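Local structure of glucose-6-phosphate isomerase (Chlamydia trachomatis D/UW-3/CX, 6OTU) at residues Ile81-Cys86 against Ala91-Ile96; Ser103-His108 against His121-Ala126; Lys132-Arg137 against His261-Ile266; Phe270-Met275 against Ser471-Tyr476. The protein catalyses the reversible isomerization of glucose 6-phosphate to fructose 6-phosphate. All blocks are in the same frame, centred on the assembly; numbering follows the deposited sequence.

Interaction 1: residues Ile81-Cys86 against Ala91-Ile96; sequences IKQMEC and AIMNRI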
loop_
_atom_site.group_PDB
_atom_site.type_symbol
_atom_site.label_atom_id
_atom_site.label_comp_id
_atom_site.label_asym_id
_atom_site.label_seq_id
_atom_site.Cartn_x
_atom_site.Cartn_y
_atom_site.Cartn_z
ATOM N N ILE A 81 28.640 5.937 -11.889
ATOM C CA ILE A 81 29.233 6.946 -11.012
ATOM C C ILE A 81 29.396 8.281 -11.744
ATOM O O ILE A 81 29.144 9.353 -11.174
ATOM C CB ILE A 81 30.578 6.442 -10.445
ATOM C CG1 ILE A 81 30.356 5.249 -9.497
ATOM C CG2 ILE A 81 31.342 7.588 -9.764
ATOM C CD1 ILE A 81 29.603 5.580 -8.210
ATOM N N LYS A 82 29.836 8.245 -13.009
ATOM C CA LYS A 82 29.990 9.487 -13.759
ATOM C C LYS A 82 28.644 10.175 -13.938
ATOM O O LYS A 82 28.544 11.400 -13.821
ATOM C CB LYS A 82 30.651 9.226 -15.114
ATOM N N GLN A 83 27.587 9.401 -14.179
ATOM C CA GLN A 83 26.271 10.012 -14.325
ATOM C C GLN A 83 25.780 10.600 -13.004
ATOM O O GLN A 83 25.129 11.649 -12.995
ATOM C CB GLN A 83 25.276 8.988 -14.878
ATOM C CG GLN A 83 25.600 8.507 -16.305
ATOM C CD GLN A 83 24.495 7.617 -16.867
ATOM O OE1 GLN A 83 23.361 8.064 -17.058
ATOM N NE2 GLN A 83 24.818 6.344 -17.111
ATOM N N MET A 84 26.083 9.947 -11.878
ATOM C CA MET A 84 25.700 10.502 -10.581
ATOM C C MET A 84 26.401 11.831 -10.330
ATOM O O MET A 84 25.774 12.797 -9.881
ATOM C CB MET A 84 26.013 9.506 -9.461
ATOM C CG MET A 84 25.696 9.987 -8.040
ATOM S SD MET A 84 23.973 10.511 -7.747
ATOM C CE MET A 84 23.021 8.968 -7.787
ATOM N N GLU A 85 27.699 11.905 -10.635
ATOM C CA GLU A 85 28.404 13.176 -10.528
ATOM C C GLU A 85 27.739 14.231 -11.392
ATOM O O GLU A 85 27.408 15.324 -10.916
ATOM C CB GLU A 85 29.859 13.020 -10.950
ATOM C CG GLU A 85 30.739 12.336 -9.964
ATOM C CD GLU A 85 32.188 12.402 -10.392
ATOM O OE1 GLU A 85 32.695 13.538 -10.569
ATOM O OE2 GLU A 85 32.805 11.323 -10.569
ATOM N N CYS A 86 27.539 13.908 -12.674
ATOM C CA CYS A 86 26.923 14.840 -13.612
ATOM C C CYS A 86 25.608 15.376 -13.058
ATOM O O CYS A 86 25.372 16.590 -13.061
ATOM C CB CYS A 86 26.724 14.151 -14.973
ATOM S SG CYS A 86 28.231 14.215 -16.048
ATOM N N ALA A 91 24.492 18.882 -14.477
ATOM C CA ALA A 91 24.334 18.646 -15.911
ATOM C C ALA A 91 22.857 18.455 -16.291
ATOM O O ALA A 91 21.996 18.158 -15.456
ATOM C CB ALA A 91 25.151 17.428 -16.353
ATOM N N ILE A 92 22.572 18.623 -17.582
ATOM C CA ILE A 92 21.210 18.461 -18.096
ATOM C C ILE A 92 20.849 16.979 -18.199
ATOM O O ILE A 92 20.987 16.368 -19.265
ATOM C CB ILE A 92 21.050 19.157 -19.463
ATOM C CG1 ILE A 92 21.612 20.580 -19.410
ATOM C CG2 ILE A 92 19.589 19.162 -19.892
ATOM C CD1 ILE A 92 20.716 21.557 -18.666
ATOM N N MET A 93 20.359 16.392 -17.108
ATOM C CA MET A 93 19.999 14.982 -17.126
ATOM C C MET A 93 18.532 14.737 -17.470
ATOM O O MET A 93 18.181 13.637 -17.908
ATOM C CB MET A 93 20.332 14.339 -15.770
ATOM C CG MET A 93 21.756 14.619 -15.273
ATOM S SD MET A 93 23.046 13.796 -16.248
ATOM C CE MET A 93 22.624 12.066 -15.981
ATOM N N ASN A 94 17.668 15.725 -17.296
ATOM C CA ASN A 94 16.244 15.567 -17.594
ATOM C C ASN A 94 16.041 15.986 -19.047
ATOM O O ASN A 94 15.723 17.137 -19.340
ATOM C CB ASN A 94 15.419 16.400 -16.621
ATOM C CG ASN A 94 13.944 16.346 -16.901
ATOM O OD1 ASN A 94 13.488 15.574 -17.740
ATOM N ND2 ASN A 94 13.174 17.154 -16.173
ATOM N N ARG A 95 16.241 15.054 -19.977
ATOM C CA ARG A 95 16.012 15.390 -21.376
ATOM C C ARG A 95 15.952 14.125 -22.216
ATOM O O ARG A 95 16.507 13.086 -21.854
ATOM C CB ARG A 95 17.094 16.324 -21.918
ATOM C CG ARG A 95 18.450 15.685 -22.060
ATOM C CD ARG A 95 19.404 16.639 -22.781
ATOM N NE ARG A 95 18.951 17.006 -24.123
ATOM C CZ ARG A 95 19.623 16.722 -25.236
ATOM N NH1 ARG A 95 20.776 16.067 -25.160
ATOM N NH2 ARG A 95 19.145 17.099 -26.422
ATOM N N ILE A 96 15.277 14.239 -23.357
ATOM C CA ILE A 96 15.202 13.186 -24.361
ATOM C C ILE A 96 15.804 13.741 -25.648
ATOM O O ILE A 96 15.338 14.764 -26.167
ATOM C CB ILE A 96 13.753 12.713 -24.589
ATOM C CG1 ILE A 96 13.163 12.091 -23.314
ATOM C CG2 ILE A 96 13.690 11.728 -25.741
ATOM C CD1 ILE A 96 13.883 10.851 -22.843
#
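Met93 reaches back from the loop to helix 80-89 and lies along the side of Cys86 and Gln83. Its CB points toward the helix. CG sits anti to its own carbonyl carbon (chi1 -50°), and two further bends, at chi2 (-69°) and chi3 (-62°), fold the thioether against the helix. SD touches Cys86 CB at 3.9 Å. The methyl CE goes on to the previous turn and lies 3.9 Å from Gln83 O, with Gln83 OE1 also near at 4.2 Å. Phe485 of helix 466-487 packs on Met93 as well. The amide end of Gln83 is held elsewhere: OE1 is hydrogen-bonded to Arg363 NH1, and NE2 to Arg78 O.

At the other end of the contact, Ala91 N gives a hydrogen bond of 2.8 Å to Cys86 O. The bond spans five residues, past the end of helix 80-89. Ala91 CB meets Cys86 CB at 3.9 Å beside it.

The chemistry is therefore mixed. One main-chain bond ties the chain to the helix where it turns off, and beside it Met93 adds apolar packing against the same helix. No side-chain charge bridges the two segments.

Interaction 2: residues Ser103-His108 against His121-Ala126; sequences SRPVLH and HEEAAA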
loop_
_atom_site.group_PDB
_atom_site.type_symbol
_atom_site.label_atom_id
_atom_site.label_comp_id
_atom_site.label_asym_id
_atom_site.label_seq_id
_atom_site.Cartn_x
_atom_site.Cartn_y
_atom_site.Cartn_z
ATOM N N SER A 103 14.283 19.150 -20.711
ATOM C CA SER A 103 15.662 19.596 -20.968
ATOM C C SER A 103 16.186 20.530 -19.866
ATOM O O SER A 103 16.398 21.720 -20.073
ATOM C CB SER A 103 15.763 20.271 -22.343
ATOM O OG SER A 103 17.115 20.417 -22.731
ATOM N N ARG A 104 16.453 19.964 -18.692
ATOM C CA ARG A 104 16.891 20.803 -17.584
ATOM C C ARG A 104 17.694 19.958 -16.610
ATOM O O ARG A 104 17.698 18.726 -16.702
ATOM C CB ARG A 104 15.698 21.470 -16.885
ATOM C CG ARG A 104 14.640 20.537 -16.388
ATOM C CD ARG A 104 13.313 21.267 -16.403
ATOM N NE ARG A 104 12.349 20.711 -15.466
ATOM C CZ ARG A 104 11.064 21.056 -15.423
ATOM N NH1 ARG A 104 10.583 21.965 -16.265
ATOM N NH2 ARG A 104 10.257 20.485 -14.537
ATOM N N PRO A 105 18.416 20.595 -15.685
ATOM C CA PRO A 105 19.137 19.838 -14.652
ATOM C C PRO A 105 18.198 19.214 -13.629
ATOM O O PRO A 105 16.994 19.478 -13.581
ATOM C CB PRO A 105 20.035 20.889 -13.988
ATOM C CG PRO A 105 19.456 22.199 -14.370
ATOM C CD PRO A 105 18.827 22.010 -15.707
ATOM N N VAL A 106 18.808 18.389 -12.775
ATOM C CA VAL A 106 18.156 17.546 -11.775
ATOM C C VAL A 106 18.899 17.749 -10.460
ATOM O O VAL A 106 19.971 17.168 -10.242
ATOM C CB VAL A 106 18.174 16.073 -12.233
ATOM C CG1 VAL A 106 17.622 15.140 -11.175
ATOM C CG2 VAL A 106 17.431 15.938 -13.556
ATOM N N LEU A 107 18.359 18.594 -9.579
ATOM C CA LEU A 107 19.204 19.197 -8.553
ATOM C C LEU A 107 18.611 19.107 -7.146
ATOM O O LEU A 107 18.864 19.979 -6.307
ATOM C CB LEU A 107 19.508 20.649 -8.926
ATOM C CG LEU A 107 20.675 20.753 -9.912
ATOM C CD1 LEU A 107 20.746 22.149 -10.533
ATOM C CD2 LEU A 107 21.971 20.413 -9.178
ATOM N N HIS A 108 17.868 18.038 -6.842
ATOM C CA HIS A 108 17.413 17.857 -5.466
ATOM C C HIS A 108 18.586 17.676 -4.490
ATOM O O HIS A 108 18.483 18.110 -3.336
ATOM C CB HIS A 108 16.430 16.689 -5.375
ATOM C CG HIS A 108 16.916 15.433 -6.026
ATOM N ND1 HIS A 108 16.892 15.244 -7.392
ATOM C CD2 HIS A 108 17.435 14.299 -5.498
ATOM C CE1 HIS A 108 17.376 14.048 -7.675
ATOM N NE2 HIS A 108 17.722 13.460 -6.545
ATOM N N HIS A 121 29.183 24.291 -8.800
ATOM C CA HIS A 121 29.303 25.384 -9.752
ATOM C C HIS A 121 28.005 25.566 -10.520
ATOM O O HIS A 121 27.163 24.662 -10.606
ATOM C CB HIS A 121 30.456 25.150 -10.736
ATOM C CG HIS A 121 31.724 24.709 -10.077
ATOM N ND1 HIS A 121 32.331 25.439 -9.078
ATOM C CD2 HIS A 121 32.490 23.607 -10.257
ATOM C CE1 HIS A 121 33.413 24.803 -8.667
ATOM N NE2 HIS A 121 33.537 23.692 -9.372
ATOM N N GLU A 122 27.857 26.772 -11.056
ATOM C CA GLU A 122 26.814 27.129 -12.023
ATOM C C GLU A 122 25.432 26.821 -11.452
ATOM O O GLU A 122 25.127 27.305 -10.349
ATOM C CB GLU A 122 27.180 26.446 -13.304
ATOM C CG GLU A 122 28.551 26.894 -13.697
ATOM C CD GLU A 122 28.879 26.501 -15.085
ATOM O OE1 GLU A 122 28.035 25.805 -15.685
ATOM O OE2 GLU A 122 29.973 26.865 -15.575
ATOM N N GLU A 123 24.565 26.085 -12.161
ATOM C CA GLU A 123 23.187 25.950 -11.692
ATOM C C GLU A 123 23.141 25.258 -10.337
ATOM O O GLU A 123 22.340 25.623 -9.473
ATOM C CB GLU A 123 22.341 25.191 -12.713
ATOM C CG GLU A 123 21.896 26.001 -13.907
ATOM C CD GLU A 123 22.454 25.442 -15.203
ATOM O OE1 GLU A 123 23.541 24.817 -15.150
ATOM O OE2 GLU A 123 21.811 25.620 -16.265
ATOM N N ALA A 124 24.019 24.278 -10.123
ATOM C CA ALA A 124 24.018 23.552 -8.858
ATOM C C ALA A 124 24.387 24.465 -7.697
ATOM O O ALA A 124 23.799 24.366 -6.610
ATOM C CB ALA A 124 24.973 22.362 -8.937
ATOM N N ALA A 125 25.364 25.355 -7.908
ATOM C CA ALA A 125 25.725 26.322 -6.877
ATOM C C ALA A 125 24.584 27.293 -6.602
ATOM O O ALA A 125 24.369 27.693 -5.451
ATOM C CB ALA A 125 26.982 27.093 -7.284
ATOM N N ALA A 126 23.860 27.705 -7.644
ATOM C CA ALA A 126 22.756 28.639 -7.437
ATOM C C ALA A 126 21.657 27.998 -6.607
ATOM O O ALA A 126 21.110 28.629 -5.694
ATOM C CB ALA A 126 22.211 29.132 -8.781
#
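The flat group met here is the peptide joining Glu123 to Ala124, in the first turn of helix 122-148. Leu107 CD1 lies against it, 3.9 Å from Glu123 C and equally far from Ala124 N. At its Glu123 end, CB of that residue comes to 4.1 Å from the same methyl. The puckered ring of Pro105 adds a looser contact: its CG approaches Glu123 CB at 4.5 Å. Ile92 packs on Pro105 too.

The second branch of Leu107 goes to the next residue of the helix. CD2 touches Ala124 CB at 3.6 Å and lies 3.8 Å from Ala124 CA, reaching both the side chain and the backbone of that residue. With CG anti to the carbonyl carbon (chi1 -83°) and chi2 at 166°, the leucine holds one methyl against the peptide and the other on the alanine. No hydrogen bond crosses the contact.

Leu107 is itself held from behind, since its backbone is hydrogen-bonded to Ser265. His108, next along, stacks its ring on Phe270. This is plain apolar packing of a loop on the start of a long helix. That helix leads into strand 151-155 of the five-stranded parallel sheet, part of the alpha/beta fold of the SIS clan.

Interaction 3: residues Lys132-Arg137 against His261-Ile266; sequences KEEALR and HLWDSI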
loop_
_atom_site.group_PDB
_atom_site.type_symbol
_atom_site.label_atom_id
_atom_site.label_comp_id
_atom_site.label_asym_id
_atom_site.label_seq_id
_atom_site.Cartn_x
_atom_site.Cartn_y
_atom_site.Cartn_z
ATOM N N LYS A 132 19.991 27.592 0.955
ATOM C CA LYS A 132 20.463 28.140 2.222
ATOM C C LYS A 132 19.719 29.422 2.574
ATOM O O LYS A 132 19.316 29.622 3.727
ATOM C CB LYS A 132 21.969 28.380 2.168
ATOM C CG LYS A 132 22.513 28.906 3.469
ATOM C CD LYS A 132 24.023 28.836 3.535
ATOM C CE LYS A 132 24.502 29.078 4.964
ATOM N NZ LYS A 132 25.999 29.150 5.103
ATOM N N GLU A 133 19.504 30.294 1.588
ATOM C CA GLU A 133 18.725 31.500 1.835
ATOM C C GLU A 133 17.292 31.172 2.239
ATOM O O GLU A 133 16.711 31.871 3.077
ATOM C CB GLU A 133 18.735 32.404 0.605
ATOM C CG GLU A 133 20.104 32.905 0.198
ATOM C CD GLU A 133 20.093 33.534 -1.183
ATOM O OE1 GLU A 133 21.175 33.647 -1.796
ATOM O OE2 GLU A 133 18.999 33.914 -1.651
ATOM N N GLU A 134 16.697 30.132 1.640
ATOM C CA GLU A 134 15.337 29.741 2.018
ATOM C C GLU A 134 15.290 29.220 3.448
ATOM O O GLU A 134 14.387 29.571 4.215
ATOM C CB GLU A 134 14.791 28.677 1.058
ATOM C CG GLU A 134 14.460 29.203 -0.338
ATOM C CD GLU A 134 13.443 30.341 -0.324
ATOM O OE1 GLU A 134 12.335 30.148 0.215
ATOM O OE2 GLU A 134 13.749 31.431 -0.861
ATOM N N ALA A 135 16.257 28.369 3.813
ATOM C CA ALA A 135 16.288 27.773 5.147
ATOM C C ALA A 135 16.431 28.832 6.240
ATOM O O ALA A 135 15.781 28.741 7.287
ATOM C CB ALA A 135 17.427 26.764 5.229
ATOM N N LEU A 136 17.269 29.848 6.026
ATOM C CA LEU A 136 17.357 30.881 7.048
ATOM C C LEU A 136 16.078 31.703 7.100
ATOM O O LEU A 136 15.679 32.167 8.177
ATOM C CB LEU A 136 18.582 31.771 6.824
ATOM C CG LEU A 136 19.889 30.987 6.638
ATOM C CD1 LEU A 136 20.855 31.740 5.729
ATOM C CD2 LEU A 136 20.546 30.602 7.975
ATOM N N ARG A 137 15.402 31.866 5.963
ATOM C CA ARG A 137 14.084 32.476 6.015
ATOM C C ARG A 137 13.108 31.582 6.760
ATOM O O ARG A 137 12.221 32.086 7.450
ATOM C CB ARG A 137 13.590 32.784 4.604
ATOM C CG ARG A 137 14.378 33.901 3.935
ATOM C CD ARG A 137 13.867 34.194 2.544
ATOM N NE ARG A 137 12.446 34.493 2.580
ATOM C CZ ARG A 137 11.516 33.764 1.975
ATOM N NH1 ARG A 137 10.243 34.119 2.074
ATOM N NH2 ARG A 137 11.854 32.696 1.270
ATOM N N HIS A 261 10.153 28.982 -1.760
ATOM C CA HIS A 261 10.435 28.581 -3.130
ATOM C C HIS A 261 11.179 27.254 -3.194
ATOM O O HIS A 261 12.043 26.964 -2.356
ATOM C CB HIS A 261 11.284 29.636 -3.855
ATOM C CG HIS A 261 10.702 31.008 -3.829
ATOM N ND1 HIS A 261 11.407 32.102 -3.379
ATOM C CD2 HIS A 261 9.486 31.471 -4.201
ATOM C CE1 HIS A 261 10.650 33.181 -3.473
ATOM N NE2 HIS A 261 9.478 32.824 -3.967
ATOM N N LEU A 262 10.834 26.466 -4.201
ATOM C CA LEU A 262 11.720 25.511 -4.842
ATOM C C LEU A 262 11.965 26.032 -6.262
ATOM O O LEU A 262 11.644 27.176 -6.575
ATOM C CB LEU A 262 11.123 24.101 -4.794
ATOM C CG LEU A 262 9.833 23.814 -5.571
ATOM C CD1 LEU A 262 9.770 22.327 -5.917
ATOM C CD2 LEU A 262 8.568 24.245 -4.794
ATOM N N TRP A 263 12.539 25.202 -7.128
ATOM C CA TRP A 263 12.890 25.626 -8.483
ATOM C C TRP A 263 12.569 24.503 -9.464
ATOM O O TRP A 263 12.201 23.393 -9.069
ATOM C CB TRP A 263 14.368 26.068 -8.545
ATOM C CG TRP A 263 14.600 27.152 -7.534
ATOM C CD1 TRP A 263 14.467 28.497 -7.730
ATOM C CD2 TRP A 263 14.899 26.978 -6.143
ATOM N NE1 TRP A 263 14.690 29.169 -6.553
ATOM C CE2 TRP A 263 14.959 28.259 -5.566
ATOM C CE3 TRP A 263 15.126 25.862 -5.331
ATOM C CZ2 TRP A 263 15.244 28.455 -4.219
ATOM C CZ3 TRP A 263 15.403 26.061 -3.989
ATOM C CH2 TRP A 263 15.461 27.344 -3.448
ATOM N N ASP A 264 12.714 24.805 -10.759
ATOM C CA ASP A 264 12.263 23.891 -11.811
ATOM C C ASP A 264 13.052 22.586 -11.840
ATOM O O ASP A 264 12.499 21.538 -12.196
ATOM C CB ASP A 264 12.340 24.576 -13.173
ATOM C CG ASP A 264 11.077 25.344 -13.493
ATOM O OD1 ASP A 264 10.138 25.279 -12.671
ATOM O OD2 ASP A 264 11.020 26.016 -14.544
ATOM N N SER A 265 14.327 22.627 -11.464
ATOM C CA SER A 265 15.192 21.460 -11.439
ATOM C C SER A 265 15.021 20.604 -10.183
ATOM O O SER A 265 15.836 19.697 -9.964
ATOM C CB SER A 265 16.634 21.912 -11.529
ATOM O OG SER A 265 16.886 22.774 -10.448
ATOM N N ILE A 266 14.031 20.907 -9.346
ATOM C CA ILE A 266 13.724 20.141 -8.146
ATOM C C ILE A 266 12.486 19.311 -8.470
ATOM O O ILE A 266 11.365 19.830 -8.455
ATOM C CB ILE A 266 13.484 21.039 -6.926
ATOM C CG1 ILE A 266 14.640 22.019 -6.688
ATOM C CG2 ILE A 266 13.206 20.185 -5.672
ATOM C CD1 ILE A 266 16.043 21.374 -6.656
#
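Glu134 on helix 122-148 faces His261 near the end of strand 258-262, their CA atoms 7.2 Å apart. The strand lies at the outer edge of the parallel sheet. After Leu262 the chain leaves it and makes a type I turn from Trp263 to Ile266.

Glu134 carries the contact. Its chain bends at chi2, which turns the carboxylate to the strand. OE1 accepts a hydrogen bond from His261 N at 3.2 Å. The bond is fairly straight (158° at the hydrogen), but the donor lies above the carboxylate plane, 66° out of it. Arg137, one turn on in the helix, puts its NH2 2.8 Å from the same Glu134 OE1 in a salt bridge, with the carboxylate at the edge of the guanidinium. Glu134 OE2 lies 3.5 Å from His261 ND1, with the carboxylate and imidazole planes 51° apart. His261 NE2 is hydrogen-bonded to Asp251 OD1. Lower down, Glu134 CG rests 3.8 Å from Trp263 CH2. The indole has His261 O over one face, and its NE1 is hydrogen-bonded to Gln246 OE1.

The buried carboxylate is thus gripped by a main-chain N-H and a guanidinium, which would be expected to stabilise its negative charge. Glu134 joins helix to edge strand through OE1, and its CG packs on Trp263 just beyond. Arg137 NH1 reaches the strand at Glu258 and Val259 O.

Interaction 4: residues Phe270-Met275 against Ser471-Tyr476; sequences FSATSM and SLLAFY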
loop_
_atom_site.group_PDB
_atom_site.type_symbol
_atom_site.label_atom_id
_atom_site.label_comp_id
_atom_site.label_asym_id
_atom_site.label_seq_id
_atom_site.Cartn_x
_atom_site.Cartn_y
_atom_site.Cartn_z
ATOM N N PHE A 270 11.244 14.258 -5.567
ATOM C CA PHE A 270 12.528 14.406 -4.897
ATOM C C PHE A 270 12.580 15.674 -4.048
ATOM O O PHE A 270 13.670 16.156 -3.744
ATOM C CB PHE A 270 13.675 14.420 -5.913
ATOM C CG PHE A 270 13.689 13.243 -6.860
ATOM C CD1 PHE A 270 14.265 12.050 -6.494
ATOM C CD2 PHE A 270 13.154 13.350 -8.131
ATOM C CE1 PHE A 270 14.288 10.978 -7.365
ATOM C CE2 PHE A 270 13.181 12.279 -9.008
ATOM C CZ PHE A 270 13.763 11.096 -8.621
ATOM N N SER A 271 11.435 16.231 -3.658
ATOM C CA SER A 271 11.419 17.579 -3.099
ATOM C C SER A 271 11.270 17.624 -1.576
ATOM O O SER A 271 11.198 18.722 -1.007
ATOM C CB SER A 271 10.306 18.398 -3.765
ATOM O OG SER A 271 9.036 17.946 -3.351
ATOM N N ALA A 272 11.241 16.471 -0.901
ATOM C CA ALA A 272 11.039 16.465 0.547
ATOM C C ALA A 272 12.143 17.212 1.298
ATOM O O ALA A 272 11.888 17.733 2.386
ATOM C CB ALA A 272 10.930 15.029 1.064
ATOM N N THR A 273 13.363 17.288 0.751
ATOM C CA THR A 273 14.430 18.052 1.402
ATOM C C THR A 273 14.421 19.536 1.038
ATOM O O THR A 273 15.256 20.288 1.558
ATOM C CB THR A 273 15.813 17.493 1.062
ATOM O OG1 THR A 273 16.027 17.583 -0.355
ATOM C CG2 THR A 273 15.970 16.058 1.532
ATOM N N SER A 274 13.535 19.964 0.139
ATOM C CA SER A 274 13.374 21.376 -0.166
ATOM C C SER A 274 12.360 21.966 0.815
ATOM O O SER A 274 11.975 21.330 1.801
ATOM C CB SER A 274 12.944 21.575 -1.621
ATOM O OG SER A 274 11.602 21.169 -1.826
ATOM N N MET A 275 11.895 23.188 0.549
ATOM C CA MET A 275 10.862 23.760 1.401
ATOM C C MET A 275 9.532 23.005 1.318
ATOM O O MET A 275 8.659 23.244 2.162
ATOM C CB MET A 275 10.660 25.229 1.046
ATOM C CG MET A 275 11.911 26.098 1.245
ATOM S SD MET A 275 12.644 25.990 2.902
ATOM C CE MET A 275 11.232 26.426 3.881
ATOM N N SER A 471 18.913 10.082 5.623
ATOM C CA SER A 471 19.783 9.165 4.897
ATOM C C SER A 471 18.966 8.123 4.139
ATOM O O SER A 471 19.281 7.799 2.987
ATOM C CB SER A 471 20.762 8.497 5.867
ATOM O OG SER A 471 21.656 9.457 6.414
ATOM N N LEU A 472 17.911 7.593 4.769
ATOM C CA LEU A 472 17.073 6.591 4.118
ATOM C C LEU A 472 16.381 7.166 2.895
ATOM O O LEU A 472 16.277 6.502 1.857
ATOM C CB LEU A 472 16.030 6.057 5.096
ATOM C CG LEU A 472 16.285 4.728 5.803
ATOM C CD1 LEU A 472 15.208 4.510 6.849
ATOM C CD2 LEU A 472 16.316 3.574 4.810
ATOM N N LEU A 473 15.881 8.397 3.008
ATOM C CA LEU A 473 15.276 9.051 1.857
ATOM C C LEU A 473 16.278 9.167 0.720
ATOM O O LEU A 473 16.010 8.714 -0.399
ATOM C CB LEU A 473 14.740 10.424 2.254
ATOM C CG LEU A 473 14.079 11.241 1.146
ATOM C CD1 LEU A 473 12.732 10.632 0.807
ATOM C CD2 LEU A 473 13.896 12.658 1.609
ATOM N N ALA A 474 17.463 9.736 1.000
ATOM C CA ALA A 474 18.445 9.934 -0.060
ATOM C C ALA A 474 18.911 8.599 -0.632
ATOM O O ALA A 474 19.171 8.487 -1.837
ATOM C CB ALA A 474 19.648 10.746 0.462
ATOM N N PHE A 475 19.014 7.584 0.223
ATOM C CA PHE A 475 19.368 6.242 -0.212
ATOM C C PHE A 475 18.490 5.768 -1.358
ATOM O O PHE A 475 18.988 5.278 -2.375
ATOM C CB PHE A 475 19.247 5.294 0.967
ATOM C CG PHE A 475 19.377 3.864 0.603
ATOM C CD1 PHE A 475 20.623 3.319 0.323
ATOM C CD2 PHE A 475 18.260 3.037 0.584
ATOM C CE1 PHE A 475 20.755 1.966 0.007
ATOM C CE2 PHE A 475 18.379 1.689 0.267
ATOM C CZ PHE A 475 19.627 1.148 -0.010
ATOM N N TYR A 476 17.170 5.893 -1.197
ATOM C CA TYR A 476 16.255 5.392 -2.212
ATOM C C TYR A 476 16.223 6.315 -3.421
ATOM O O TYR A 476 16.104 5.842 -4.559
ATOM C CB TYR A 476 14.857 5.200 -1.615
ATOM C CG TYR A 476 14.669 3.814 -1.035
ATOM C CD1 TYR A 476 14.466 2.726 -1.874
ATOM C CD2 TYR A 476 14.743 3.581 0.347
ATOM C CE1 TYR A 476 14.315 1.448 -1.362
ATOM C CE2 TYR A 476 14.600 2.303 0.869
ATOM C CZ TYR A 476 14.381 1.237 0.005
ATOM O OH TYR A 476 14.213 -0.052 0.474
#
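The lead-in to helix 275-285 is packed here on helix 466-487. It is a type I turn from Ser271 to Ser274, closely following Gly268 and Arg269 of the glucose-6-phosphate pocket. At the middle of the turn, Ala272 and Thr273 face Leu473.

A single methyl does the touching on the helix side. Leu473 CD2 meets Ala272 CB at 3.8 Å and Thr273 CG2 at 4.0 Å, so it fits against the two methyls of adjoining residues. CG of Leu473 lies anti to the backbone N (chi1 180°), which carries the branch out toward the turn. The methyl of Thr273 serves this contact, while its hydroxyl is used elsewhere: OG1 is hydrogen-bonded to Thr111 OG1 and Arg112 NH1. No hydrogen bond joins the two segments.

The turn is closed by bonds within it. Ser271 O accepts both Ser274 N (2.9 Å) and Ser274 OG (2.6 Å), the hydroxyl arriving on a lone pair. Ser274 is the N-cap of helix 275-285, and its OG also bonds Val276 N. The hydroxyl thus links the turn to the helix start.

The surroundings are helical. Leu473 also packs on His348 of helix 345-357 and on Phe293 of helix 287-303, which touches Thr273 as well. Helix 275-285 follows strand 258-262 of the parallel sheet, and helix 466-487 follows strand 456-461 of the mixed sheet, so the contact brings together elements attached to both sheets.

How the interactions relate
Interactions 1 and 2 come first along the chain, their centres about 10 Å apart. The loop after helix 80-89 joins them, with a probable hydrogen bond between Asn94 O and Arg104 N. Interaction 3 shares helix 122-148 with interaction 2, centres about 12 Å apart; a probable hydrogen bond from Leu107 N to Ser265 O links the two. The centres of interactions 3 and 4 are about 14 Å apart, and Met275 packs on Glu134 and His261. The series runs from a surface contact, through partly buried ones, the second at the edge of the parallel sheet, to a buried turn-helix contact near the chain's centre. Continuous packing thus ties helix 122-148 and the sheet edge to the core.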